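Local structure of ABC transporter periplasmic peptide-binding protein (Pseudoalteromonas, 4QFL) at residues G506-G518 / L521-K535. The protein binds dipeptides in the periplasm, here Ala-Phe, and probably delivers them to an ABC transporter for uptake into the cell. Sequence-based numbering, arbitrary orientation.
Sequences GMRFQASSADVEG and LGPFGAISLANARKK
In this family 5 solute-binding protein, the 521-535 tail bends at 522-525, then runs alongside strand 508-513 to pair antiparallel with 516-517, and Arg508 holds the bend from within. Its CG lies anti to the backbone N (chi1 -169°), and the chain runs extended to NE, carrying the guanidinium inward. There Arg508 NH1 and NH2 grip Gly525 O end-on, at 3.1 and 3.0 Å, the oxygen near the guanidinium plane. Arg508 NH1 also gives a bond to Gly522 O (2.8 Å), meeting that carbonyl from above its plane, 44° out; Asn289 is a second donor to the same oxygen. The Leu521 carbonyl lies over the rim of one guanidinium face, its oxygen too poorly angled to bond Arg508 NH1. With an alanine in place of Arg508, Gly525 O would probably lose the two N-H groups that grip it, and the 522-525 loop would be freer to shift.

Leu521 and Arg508 pass each other pointing opposite ways, Leu521 CB against Arg508 CD at 3.8 Å, while Leu521 CD2 rests on Gln510 CB. Gln510 NE2, buried with no partner in the model, meets Ile527 CD1.

Beyond the type I turn Ser513-Val516, the chain pairs with the last modelled residues. Glu517 and Arg533 form an antiparallel hydrogen-bonded pair, Arg533 N to Glu517 O at 3.0 Å and Glu517 N to Arg533 O at 3.2 Å. Their side chains extend the same way, and Glu517 OE1 makes a salt bridge to Arg533 NE (3.4 Å), the carboxylate and guanidinium planes 55° apart. With the side chain of Ala526 about 7 Å from the bound alanine, the contact joins a loop near the dipeptide site to a short, weakly bonded antiparallel pairing at the end of the modelled chain.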
ATOM      1  N   GLY A 506      10.836  -2.697  -8.451  1.00 18.89           N
ATOM      2  CA  GLY A 506      11.781  -1.627  -8.169  1.00 18.08           C
ATOM      3  C   GLY A 506      12.584  -1.803  -6.885  1.00 20.80           C
ATOM      4  O   GLY A 506      12.271  -2.653  -6.042  1.00 17.58           O
ATOM      5  N   MET A 507      13.647  -1.004  -6.757  1.00 20.29           N
ATOM      6  CA  MET A 507      14.387  -0.865  -5.500  1.00 20.08           C
ATOM      7  C   MET A 507      13.746   0.257  -4.694  1.00 17.51           C
ATOM      8  O   MET A 507      13.200   1.208  -5.259  1.00 16.50           O
ATOM      9  CB  MET A 507      15.864  -0.535  -5.761  1.00 21.78           C
ATOM     10  CG  MET A 507      16.660  -1.666  -6.391  1.00 22.28           C
ATOM     11  SD  MET A 507      16.802  -3.050  -5.259  1.00 28.56           S
ATOM     12  CE  MET A 507      17.590  -2.236  -3.892  1.00 24.06           C
ATOM     13  N   ARG A 508      13.791   0.137  -3.372  1.00 17.99           N
ATOM     14  CA  ARG A 508      13.261   1.176  -2.505  1.00 16.83           C
ATOM     15  C   ARG A 508      14.351   2.199  -2.162  1.00 19.39           C
ATOM     16  O   ARG A 508      15.310   1.870  -1.478  1.00 20.47           O
ATOM     17  CB  ARG A 508      12.693   0.542  -1.239  1.00 16.96           C
ATOM     18  CG  ARG A 508      11.889   1.487  -0.386  1.00 17.96           C
ATOM     19  CD  ARG A 508      11.245   0.778   0.789  1.00 18.77           C
ATOM     20  NE  ARG A 508      10.198   1.609   1.367  1.00 20.01           N
ATOM     21  CZ  ARG A 508       9.275   1.162   2.204  1.00 18.21           C
ATOM     22  NH1 ARG A 508       9.290  -0.108   2.578  1.00 21.39           N
ATOM     23  NH2 ARG A 508       8.344   1.981   2.665  1.00 16.27           N
ATOM     24  N   PHE A 509      14.208   3.430  -2.647  1.00 16.62           N
ATOM     25  CA  PHE A 509      15.192   4.486  -2.384  1.00 18.50           C
ATOM     26  C   PHE A 509      14.663   5.561  -1.430  1.00 17.53           C
ATOM     27  O   PHE A 509      13.480   5.872  -1.426  1.00 18.01           O
ATOM     28  CB  PHE A 509      15.589   5.215  -3.672  1.00 18.91           C
ATOM     29  CG  PHE A 509      16.388   4.393  -4.639  1.00 19.30           C
ATOM     30  CD1 PHE A 509      17.765   4.286  -4.505  1.00 16.68           C
ATOM     31  CD2 PHE A 509      15.767   3.776  -5.718  1.00 18.96           C
ATOM     32  CE1 PHE A 509      18.502   3.550  -5.407  1.00 19.77           C
ATOM     33  CE2 PHE A 509      16.496   3.034  -6.628  1.00 20.84           C
ATOM     34  CZ  PHE A 509      17.871   2.920  -6.471  1.00 21.32           C
ATOM     35  N   GLN A 510      15.559   6.148  -0.646  1.00 18.14           N
ATOM     36  CA  GLN A 510      15.245   7.362   0.091  1.00 19.13           C
ATOM     37  C   GLN A 510      16.477   8.231   0.295  1.00 19.10           C
ATOM     38  O   GLN A 510      17.542   7.735   0.660  1.00 20.12           O
ATOM     39  CB  GLN A 510      14.635   7.051   1.447  1.00 19.28           C
ATOM     40  CG  GLN A 510      14.313   8.299   2.247  1.00 18.78           C
ATOM     41  CD  GLN A 510      13.592   7.962   3.519  1.00 19.02           C
ATOM     42  OE1 GLN A 510      14.214   7.642   4.527  1.00 23.81           O
ATOM     43  NE2 GLN A 510      12.264   8.002   3.475  1.00 20.01           N
ATOM     44  N   ALA A 511      16.327   9.530   0.059  1.00 17.66           N
ATOM     45  CA  ALA A 511      17.432  10.448   0.272  1.00 19.53           C
ATOM     46  C   ALA A 511      17.253  11.206   1.572  1.00 18.80           C
ATOM     47  O   ALA A 511      16.142  11.539   1.960  1.00 17.43           O
ATOM     48  CB  ALA A 511      17.564  11.416  -0.890  1.00 19.54           C
ATOM     49  N   SER A 512      18.357  11.480   2.253  1.00 20.97           N
ATOM     50  CA  SER A 512      18.288  12.279   3.458  1.00 19.77           C
ATOM     51  C   SER A 512      19.604  12.990   3.754  1.00 19.98           C
ATOM     52  O   SER A 512      20.669  12.579   3.293  1.00 20.06           O
ATOM     53  CB  SER A 512      17.843  11.414   4.650  1.00 19.89           C
ATOM     54  OG  SER A 512      18.745  10.351   4.911  1.00 19.71           O
ATOM     55  N   SER A 513      19.510  14.072   4.515  1.00 21.01           N
ATOM     56  CA  SER A 513      20.694  14.702   5.069  1.00 22.59           C
ATOM     57  C   SER A 513      21.515  13.712   5.898  1.00 21.38           C
ATOM     58  O   SER A 513      20.978  12.871   6.629  1.00 21.59           O
ATOM     59  CB  SER A 513      20.313  15.891   5.933  1.00 22.74           C
ATOM     60  OG  SER A 513      21.315  16.073   6.913  1.00 28.04           O
ATOM     61  N   ALA A 514      22.830  13.816   5.780  1.00 22.88           N
ATOM     62  CA  ALA A 514      23.714  12.954   6.536  1.00 22.62           C
ATOM     63  C   ALA A 514      23.511  13.187   8.023  1.00 22.78           C
ATOM     64  O   ALA A 514      23.994  12.419   8.842  1.00 26.25           O
ATOM     65  CB  ALA A 514      25.153  13.200   6.155  1.00 23.02           C
ATOM     66  N   ASP A 515      22.793  14.247   8.368  1.00 22.68           N
ATOM     67  CA  ASP A 515      22.518  14.533   9.768  1.00 25.35           C
ATOM     68  C   ASP A 515      21.489  13.581  10.358  1.00 26.98           C
ATOM     69  O   ASP A 515      21.311  13.536  11.573  1.00 28.35           O
ATOM     70  CB  ASP A 515      22.013  15.966   9.936  1.00 26.78           C
ATOM     71  CG  ASP A 515      23.137  16.961  10.126  1.00 34.99           C
ATOM     72  OD1 ASP A 515      24.215  16.550  10.611  1.00 37.39           O
ATOM     73  OD2 ASP A 515      22.932  18.155   9.803  1.00 40.36           O
ATOM     74  N   VAL A 516      20.794  12.838   9.503  1.00 22.87           N
ATOM     75  CA  VAL A 516      19.695  12.010   9.972  1.00 22.49           C
ATOM     76  C   VAL A 516      20.104  10.562  10.099  1.00 20.93           C
ATOM     77  O   VAL A 516      20.944  10.064   9.356  1.00 22.32           O
ATOM     78  CB  VAL A 516      18.438  12.095   9.053  1.00 21.88           C
ATOM     79  CG1 VAL A 516      18.061  13.547   8.771  1.00 21.76           C
ATOM     80  CG2 VAL A 516      18.665  11.330   7.782  1.00 22.42           C
ATOM     81  N   GLU A 517      19.484   9.895  11.065  1.00 23.10           N
ATOM     82  CA  GLU A 517      19.665   8.471  11.273  1.00 24.41           C
ATOM     83  C   GLU A 517      18.426   7.899  11.949  1.00 23.55           C
ATOM     84  O   GLU A 517      17.554   8.640  12.387  1.00 21.72           O
ATOM     85  CB  GLU A 517      20.902   8.204  12.129  1.00 25.18           C
ATOM     86  CG  GLU A 517      21.064   9.160  13.296  1.00 28.84           C
ATOM     87  CD  GLU A 517      22.204   8.770  14.217  1.00 34.49           C
ATOM     88  OE1 GLU A 517      21.935   8.145  15.256  1.00 33.32           O
ATOM     89  OE2 GLU A 517      23.364   9.091  13.899  1.00 43.46           O
ATOM     90  N   GLY A 518      18.360   6.573  12.013  1.00 22.14           N
ATOM     91  CA  GLY A 518      17.274   5.875  12.671  1.00 21.89           C
ATOM     92  C   GLY A 518      16.035   5.693  11.822  1.00 24.18           C
ATOM     93  O   GLY A 518      14.997   5.279  12.321  1.00 23.46           O
ATOM     94  N   LEU A 521      13.104   1.985   6.209  1.00 30.69           N
ATOM     95  CA  LEU A 521      12.379   1.679   4.977  1.00 29.23           C
ATOM     96  C   LEU A 521      11.746   0.277   4.962  1.00 28.40           C
ATOM     97  O   LEU A 521      10.534   0.129   5.148  1.00 29.76           O
ATOM     98  CB  LEU A 521      13.322   1.748   3.768  1.00 29.87           C
ATOM     99  CG  LEU A 521      14.016   3.067   3.429  1.00 26.02           C
ATOM    100  CD1 LEU A 521      14.826   2.947   2.147  1.00 22.81           C
ATOM    101  CD2 LEU A 521      12.993   4.164   3.313  1.00 26.04           C
ATOM    102  N   GLY A 522      12.580  -0.737   4.727  1.00 23.04           N
ATOM    103  CA  GLY A 522      12.156  -2.128   4.775  1.00 24.04           C
ATOM    104  C   GLY A 522      11.652  -2.771   3.490  1.00 21.02           C
ATOM    105  O   GLY A 522      11.319  -2.072   2.540  1.00 19.42           O
ATOM    106  N   PRO A 523      11.587  -4.116   3.466  1.00 18.66           N
ATOM    107  CA  PRO A 523      11.161  -4.892   2.295  1.00 17.24           C
ATOM    108  C   PRO A 523       9.631  -4.942   2.159  1.00 15.73           C
ATOM    109  O   PRO A 523       9.089  -5.475   1.188  1.00 16.11           O
ATOM    110  CB  PRO A 523      11.733  -6.281   2.580  1.00 17.74           C
ATOM    111  CG  PRO A 523      11.718  -6.379   4.065  1.00 19.50           C
ATOM    112  CD  PRO A 523      11.984  -4.988   4.587  1.00 19.80           C
ATOM    113  N   PHE A 524       8.940  -4.360   3.134  1.00 18.15           N
ATOM    114  CA  PHE A 524       7.486  -4.205   3.056  1.00 16.89           C
ATOM    115  C   PHE A 524       6.998  -3.108   3.999  1.00 16.34           C
ATOM    116  O   PHE A 524       7.739  -2.662   4.875  1.00 17.25           O
ATOM    117  CB  PHE A 524       6.772  -5.533   3.355  1.00 18.11           C
ATOM    118  CG  PHE A 524       7.140  -6.148   4.689  1.00 17.09           C
ATOM    119  CD1 PHE A 524       6.525  -5.732   5.854  1.00 17.31           C
ATOM    120  CD2 PHE A 524       8.074  -7.170   4.762  1.00 16.54           C
ATOM    121  CE1 PHE A 524       6.855  -6.302   7.069  1.00 18.97           C
ATOM    122  CE2 PHE A 524       8.403  -7.745   5.967  1.00 17.73           C
ATOM    123  CZ  PHE A 524       7.797  -7.316   7.124  1.00 19.13           C
ATOM    124  N   GLY A 525       5.760  -2.668   3.808  1.00 16.15           N
ATOM    125  CA  GLY A 525       5.140  -1.754   4.743  1.00 17.13           C
ATOM    126  C   GLY A 525       5.566  -0.312   4.590  1.00 19.96           C
ATOM    127  O   GLY A 525       6.465   0.012   3.818  1.00 19.35           O
ATOM    128  N   ALA A 526       4.906   0.558   5.343  1.00 19.75           N
ATOM    129  CA  ALA A 526       5.144   1.992   5.265  1.00 21.00           C
ATOM    130  C   ALA A 526       6.439   2.423   5.939  1.00 20.37           C
ATOM    131  O   ALA A 526       6.996   1.713   6.771  1.00 18.82           O
ATOM    132  CB  ALA A 526       3.978   2.739   5.868  1.00 20.39           C
ATOM    133  N   ILE A 527       6.908   3.605   5.554  1.00 21.39           N
ATOM    134  CA  ILE A 527       8.063   4.246   6.161  1.00 20.33           C
ATOM    135  C   ILE A 527       7.775   4.544   7.633  1.00 21.34           C
ATOM    136  O   ILE A 527       6.632   4.805   7.995  1.00 18.83           O
ATOM    137  CB  ILE A 527       8.382   5.559   5.411  1.00 19.89           C
ATOM    138  CG1 ILE A 527       9.306   5.284   4.222  1.00 26.09           C
ATOM    139  CG2 ILE A 527       8.981   6.579   6.342  1.00 22.37           C
ATOM    140  CD1 ILE A 527       8.970   6.087   2.960  1.00 26.17           C
ATOM    141  N   SER A 528       8.802   4.490   8.482  1.00 21.22           N
ATOM    142  CA  SER A 528       8.636   4.884   9.884  1.00 19.17           C
ATOM    143  C   SER A 528       9.709   5.852  10.332  1.00 20.33           C
ATOM    144  O   SER A 528      10.893   5.636  10.077  1.00 20.19           O
ATOM    145  CB  SER A 528       8.619   3.671  10.813  1.00 20.41           C
ATOM    146  OG  SER A 528       8.620   4.075  12.174  1.00 19.78           O
ATOM    147  N   LEU A 529       9.277   6.923  10.993  1.00 19.56           N
ATOM    148  CA  LEU A 529      10.189   7.897  11.589  1.00 20.01           C
ATOM    149  C   LEU A 529      10.161   7.791  13.106  1.00 17.12           C
ATOM    150  O   LEU A 529      10.617   8.686  13.803  1.00 19.33           O
ATOM    151  CB  LEU A 529       9.820   9.319  11.168  1.00 20.36           C
ATOM    152  CG  LEU A 529       9.766   9.647   9.671  1.00 19.46           C
ATOM    153  CD1 LEU A 529       9.417  11.114   9.467  1.00 21.64           C
ATOM    154  CD2 LEU A 529      11.064   9.305   8.959  1.00 21.95           C
ATOM    155  N   ALA A 530       9.618   6.687  13.604  1.00 20.11           N
ATOM    156  CA  ALA A 530       9.508   6.441  15.038  1.00 20.48           C
ATOM    157  C   ALA A 530      10.844   6.548  15.771  1.00 22.75           C
ATOM    158  O   ALA A 530      10.892   7.004  16.914  1.00 24.66           O
ATOM    159  CB  ALA A 530       8.877   5.076  15.295  1.00 19.15           C
ATOM    160  N   ASN A 531      11.922   6.112  15.123  1.00 22.85           N
ATOM    161  CA  ASN A 531      13.248   6.136  15.747  1.00 24.74           C
ATOM    162  C   ASN A 531      14.197   7.158  15.143  1.00 21.29           C
ATOM    163  O   ASN A 531      15.393   7.163  15.437  1.00 21.37           O
ATOM    164  CB  ASN A 531      13.896   4.755  15.696  1.00 25.17           C
ATOM    165  CG  ASN A 531      13.216   3.766  16.604  1.00 29.02           C
ATOM    166  OD1 ASN A 531      13.400   3.793  17.828  1.00 33.51           O
ATOM    167  ND2 ASN A 531      12.421   2.882  16.017  1.00 29.43           N
ATOM    168  N   ALA A 532      13.661   8.026  14.300  1.00 23.78           N
ATOM    169  CA  ALA A 532      14.469   9.058  13.659  1.00 24.53           C
ATOM    170  C   ALA A 532      15.060  10.034  14.673  1.00 24.89           C
ATOM    171  O   ALA A 532      14.463  10.304  15.717  1.00 23.03           O
ATOM    172  CB  ALA A 532      13.639   9.812  12.635  1.00 21.40           C
ATOM    173  N   ARG A 533      16.236  10.562  14.344  1.00 26.79           N
ATOM    174  CA  ARG A 533      16.884  11.615  15.126  1.00 25.99           C
ATOM    175  C   ARG A 533      17.876  12.374  14.253  1.00 26.12           C
ATOM    176  O   ARG A 533      18.265  11.893  13.192  1.00 24.41           O
ATOM    177  CB  ARG A 533      17.609  11.029  16.338  1.00 26.95           C
ATOM    178  CG  ARG A 533      18.403   9.766  16.044  1.00 28.72           C
ATOM    179  CD  ARG A 533      19.270   9.392  17.222  1.00 32.51           C
ATOM    180  NE  ARG A 533      20.399  10.305  17.362  1.00 38.52           N
ATOM    181  CZ  ARG A 533      20.699  10.971  18.471  1.00 37.46           C
ATOM    182  NH1 ARG A 533      19.948  10.835  19.562  1.00 39.39           N
ATOM    183  NH2 ARG A 533      21.758  11.774  18.485  1.00 36.67           N
ATOM    184  N   LYS A 534      18.292  13.559  14.695  1.00 27.50           N
ATOM    185  CA  LYS A 534      19.306  14.316  13.959  1.00 30.87           C
ATOM    186  C   LYS A 534      20.653  14.414  14.684  1.00 31.87           C
ATOM    187  O   LYS A 534      20.788  13.971  15.822  1.00 33.30           O
ATOM    188  CB  LYS A 534      18.776  15.701  13.545  1.00 31.50           C
ATOM    189  CG  LYS A 534      17.949  15.656  12.263  1.00 28.71           C
ATOM    190  CD  LYS A 534      16.993  16.833  12.107  1.00 30.92           C
ATOM    191  CE  LYS A 534      17.708  18.080  11.629  1.00 32.95           C
ATOM    192  NZ  LYS A 534      16.764  19.194  11.314  1.00 35.40           N
ATOM    193  N   LYS A 535      21.644  14.982  14.001  1.00 35.41           N
ATOM    194  CA  LYS A 535      23.002  15.101  14.524  1.00 34.06           C
ATOM    195  C   LYS A 535      23.694  13.740  14.516  1.00 35.13           C
ATOM    196  O   LYS A 535      24.271  13.330  13.504  1.00 35.80           O
ATOM    197  CB  LYS A 535      22.998  15.732  15.928  1.00 36.75           C
ATOM    198  CG  LYS A 535      24.302  15.594  16.720  1.00 36.62           C
ATOM    199  CD  LYS A 535      24.309  14.315  17.569  1.00 38.06           C
ATOM    200  CE  LYS A 535      25.587  13.508  17.377  1.00 35.23           C
ATOM    201  NZ  LYS A 535      25.471  12.174  18.006  1.00 30.25           N
TER